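Local coordinates for protein desmoplakin (Homo sapiens, PDB 3R6N) that probably links desmosomal cell-cell junctions to the cytoskeleton, using a plakin domain that contains spectrin repeats, at residues I383-I388 with H441-L445. Numbering follows the deposited sequence.
Sequences IRAMTI and HYQTL
His441 reaches from its helix to the backbone of the chain that leaves helix 340-384, a worked example of a side chain from one helix meeting main-chain oxygens of a neighbouring segment. With CG anti to the backbone N (chi1 177°), the ring projects so that His441 NE2 gives a weak hydrogen bond to Met386 O, 3.3 Å away with an N-H...O angle of 155°. Ile383 O also lies at the ring edge, 3.3 Å from His441 CD2, and the same oxygen accepts the backbone bond from Met386 N. Arg384 NH2 lies 4.3 Å from His441 ND1, too far for a bond but close enough that a positive charge there might disfavour protonation of the histidine.

The rest of the contact is largely apolar. Met386 runs extended through CG and SD, then bends at chi3 (-51°), which delivers its CE methyl to the edge of the Tyr442 ring, in plane, at 3.4 Å from CD1. Leu445 divides its two methyls: CD1 touches Met386 O at 3.5 Å as well as Met386 CB at 4.0 Å, and CD2 meets Ile388 CG1 at 3.6 Å, the Ile388 and Leu445 side chains crossing at a slant.

Both segments belong to a spectrin-like helical bundle near one end of the elongated chain. Helix 399-417 packs on Ile383 through Leu406 and on Tyr442 through Met400 and Ile403, while Leu391 of the short helix 388-391 touches both Met386 and Leu445, joining the turn to helix 425-447.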
ATOM      1  N   ILE A 383      61.336   8.077  39.276  1.00100.65           N
ATOM      2  CA  ILE A 383      61.468   8.038  40.732  1.00100.88           C
ATOM      3  C   ILE A 383      62.530   7.039  41.181  1.00102.55           C
ATOM      4  O   ILE A 383      63.291   7.299  42.112  1.00103.75           O
ATOM      5  CB  ILE A 383      60.134   7.678  41.416  1.00101.77           C
ATOM      6  CG1 ILE A 383      59.086   8.763  41.163  1.00 97.81           C
ATOM      7  CG2 ILE A 383      60.337   7.485  42.912  1.00102.69           C
ATOM      8  CD1 ILE A 383      57.798   8.550  41.930  1.00 99.15           C
ATOM      9  N   ARG A 384      62.568   5.887  40.522  1.00131.67           N
ATOM     10  CA  ARG A 384      63.552   4.857  40.830  1.00133.53           C
ATOM     11  C   ARG A 384      64.971   5.367  40.589  1.00135.04           C
ATOM     12  O   ARG A 384      65.866   5.132  41.397  1.00136.60           O
ATOM     13  CB  ARG A 384      63.277   3.593  40.008  1.00133.58           C
ATOM     14  CG  ARG A 384      64.413   2.582  40.021  1.00135.55           C
ATOM     15  CD  ARG A 384      63.926   1.192  40.415  1.00136.04           C
ATOM     16  NE  ARG A 384      63.483   1.147  41.806  1.00136.49           N
ATOM     17  CZ  ARG A 384      64.302   1.013  42.845  1.00138.21           C
ATOM     18  NH1 ARG A 384      65.610   0.912  42.653  1.00139.49           N
ATOM     19  NH2 ARG A 384      63.814   0.984  44.078  1.00138.90           N
ATOM     20  N   ALA A 385      65.165   6.075  39.480  1.00106.54           N
ATOM     21  CA  ALA A 385      66.479   6.594  39.110  1.00108.44           C
ATOM     22  C   ALA A 385      66.913   7.798  39.955  1.00108.81           C
ATOM     23  O   ALA A 385      68.060   8.249  39.858  1.00110.69           O
ATOM     24  CB  ALA A 385      66.516   6.943  37.626  1.00108.73           C
ATOM     25  N   MET A 386      65.998   8.318  40.771  1.00124.41           N
ATOM     26  CA  MET A 386      66.296   9.466  41.624  1.00124.63           C
ATOM     27  C   MET A 386      67.320   9.142  42.705  1.00126.45           C
ATOM     28  O   MET A 386      67.114   8.237  43.524  1.00126.64           O
ATOM     29  CB  MET A 386      65.023  10.025  42.270  1.00122.62           C
ATOM     30  CG  MET A 386      64.074  10.737  41.316  1.00120.87           C
ATOM     31  SD  MET A 386      62.862  11.755  42.189  1.00118.96           S
ATOM     32  CE  MET A 386      62.228  10.577  43.379  1.00119.03           C
ATOM     33  N   THR A 387      68.421   9.892  42.692  1.00140.24           N
ATOM     34  CA  THR A 387      69.458   9.816  43.717  1.00142.10           C
ATOM     35  C   THR A 387      69.467  11.129  44.487  1.00141.87           C
ATOM     36  O   THR A 387      68.985  12.146  43.987  1.00140.48           O
ATOM     37  CB  THR A 387      70.859   9.717  43.066  1.00144.58           C
ATOM     38  OG1 THR A 387      70.794   8.849  41.929  1.00144.76           O
ATOM     39  CG2 THR A 387      71.873   9.177  44.066  1.00146.54           C
ATOM     40  N   ILE A 388      70.002  11.117  45.701  1.00135.69           N
ATOM     41  CA  ILE A 388      70.087  12.337  46.494  1.00135.77           C
ATOM     42  C   ILE A 388      70.949  13.401  45.820  1.00137.04           C
ATOM     43  O   ILE A 388      70.589  14.577  45.786  1.00136.32           O
ATOM     44  CB  ILE A 388      70.640  12.052  47.908  1.00137.26           C
ATOM     45  CG1 ILE A 388      69.699  11.113  48.661  1.00136.50           C
ATOM     46  CG2 ILE A 388      70.805  13.349  48.677  1.00137.59           C
ATOM     47  CD1 ILE A 388      70.091  10.884  50.103  1.00138.22           C
ATOM     48  N   HIS A 441      60.553   4.969  48.445  1.00129.98           N
ATOM     49  CA  HIS A 441      61.880   5.314  47.946  1.00129.96           C
ATOM     50  C   HIS A 441      61.989   6.825  47.814  1.00128.90           C
ATOM     51  O   HIS A 441      63.082   7.388  47.841  1.00129.60           O
ATOM     52  CB  HIS A 441      62.158   4.650  46.596  1.00129.08           C
ATOM     53  CG  HIS A 441      63.481   5.027  45.999  1.00129.50           C
ATOM     54  ND1 HIS A 441      64.672   4.473  46.418  1.00131.40           N
ATOM     55  CD2 HIS A 441      63.799   5.908  45.021  1.00128.66           C
ATOM     56  CE1 HIS A 441      65.667   4.993  45.720  1.00131.72           C
ATOM     57  NE2 HIS A 441      65.165   5.867  44.865  1.00130.22           N
ATOM     58  N   TYR A 442      60.837   7.473  47.672  1.00122.99           N
ATOM     59  CA  TYR A 442      60.779   8.923  47.555  1.00122.00           C
ATOM     60  C   TYR A 442      60.861   9.591  48.921  1.00123.25           C
ATOM     61  O   TYR A 442      61.661  10.504  49.120  1.00123.72           O
ATOM     62  CB  TYR A 442      59.500   9.355  46.835  1.00119.92           C
ATOM     63  CG  TYR A 442      59.345  10.855  46.711  1.00118.98           C
ATOM     64  CD1 TYR A 442      60.074  11.572  45.772  1.00118.69           C
ATOM     65  CD2 TYR A 442      58.468  11.554  47.533  1.00118.73           C
ATOM     66  CE1 TYR A 442      59.936  12.943  45.654  1.00118.14           C
ATOM     67  CE2 TYR A 442      58.322  12.925  47.420  1.00117.91           C
ATOM     68  CZ  TYR A 442      59.061  13.614  46.481  1.00117.61           C
ATOM     69  OH  TYR A 442      58.924  14.977  46.366  1.00117.12           O
ATOM     70  N   GLN A 443      60.035   9.138  49.860  1.00142.25           N
ATOM     71  CA  GLN A 443      60.032   9.719  51.199  1.00143.83           C
ATOM     72  C   GLN A 443      61.316   9.377  51.952  1.00146.04           C
ATOM     73  O   GLN A 443      61.573   9.898  53.037  1.00147.57           O
ATOM     74  CB  GLN A 443      58.798   9.284  51.993  1.00144.87           C
ATOM     75  CG  GLN A 443      58.638  10.019  53.318  1.00146.60           C
ATOM     76  CD  GLN A 443      57.232   9.934  53.873  1.00147.40           C
ATOM     77  OE1 GLN A 443      56.268   9.762  53.126  1.00145.85           O
ATOM     78  NE2 GLN A 443      57.107  10.058  55.190  1.00150.10           N
ATOM     79  N   THR A 444      62.119   8.496  51.367  1.00128.06           N
ATOM     80  CA  THR A 444      63.452   8.234  51.884  1.00129.99           C
ATOM     81  C   THR A 444      64.359   9.395  51.507  1.00129.51           C
ATOM     82  O   THR A 444      65.272   9.750  52.248  1.00131.15           O
ATOM     83  CB  THR A 444      64.034   6.934  51.314  1.00130.49           C
ATOM     84  OG1 THR A 444      63.280   5.821  51.806  1.00131.59           O
ATOM     85  CG2 THR A 444      65.487   6.777  51.733  1.00132.37           C
ATOM     86  N   LEU A 445      64.089   9.989  50.351  1.00134.32           N
ATOM     87  CA  LEU A 445      64.872  11.116  49.863  1.00134.21           C
ATOM     88  C   LEU A 445      64.250  12.447  50.288  1.00133.51           C
ATOM     89  O   LEU A 445      64.861  13.504  50.131  1.00133.85           O
ATOM     90  CB  LEU A 445      64.995  11.051  48.339  1.00133.08           C
ATOM     91  CG  LEU A 445      65.399   9.693  47.755  1.00133.48           C
ATOM     92  CD1 LEU A 445      65.507   9.773  46.241  1.00132.68           C
ATOM     93  CD2 LEU A 445      66.704   9.210  48.365  1.00135.68           C
TER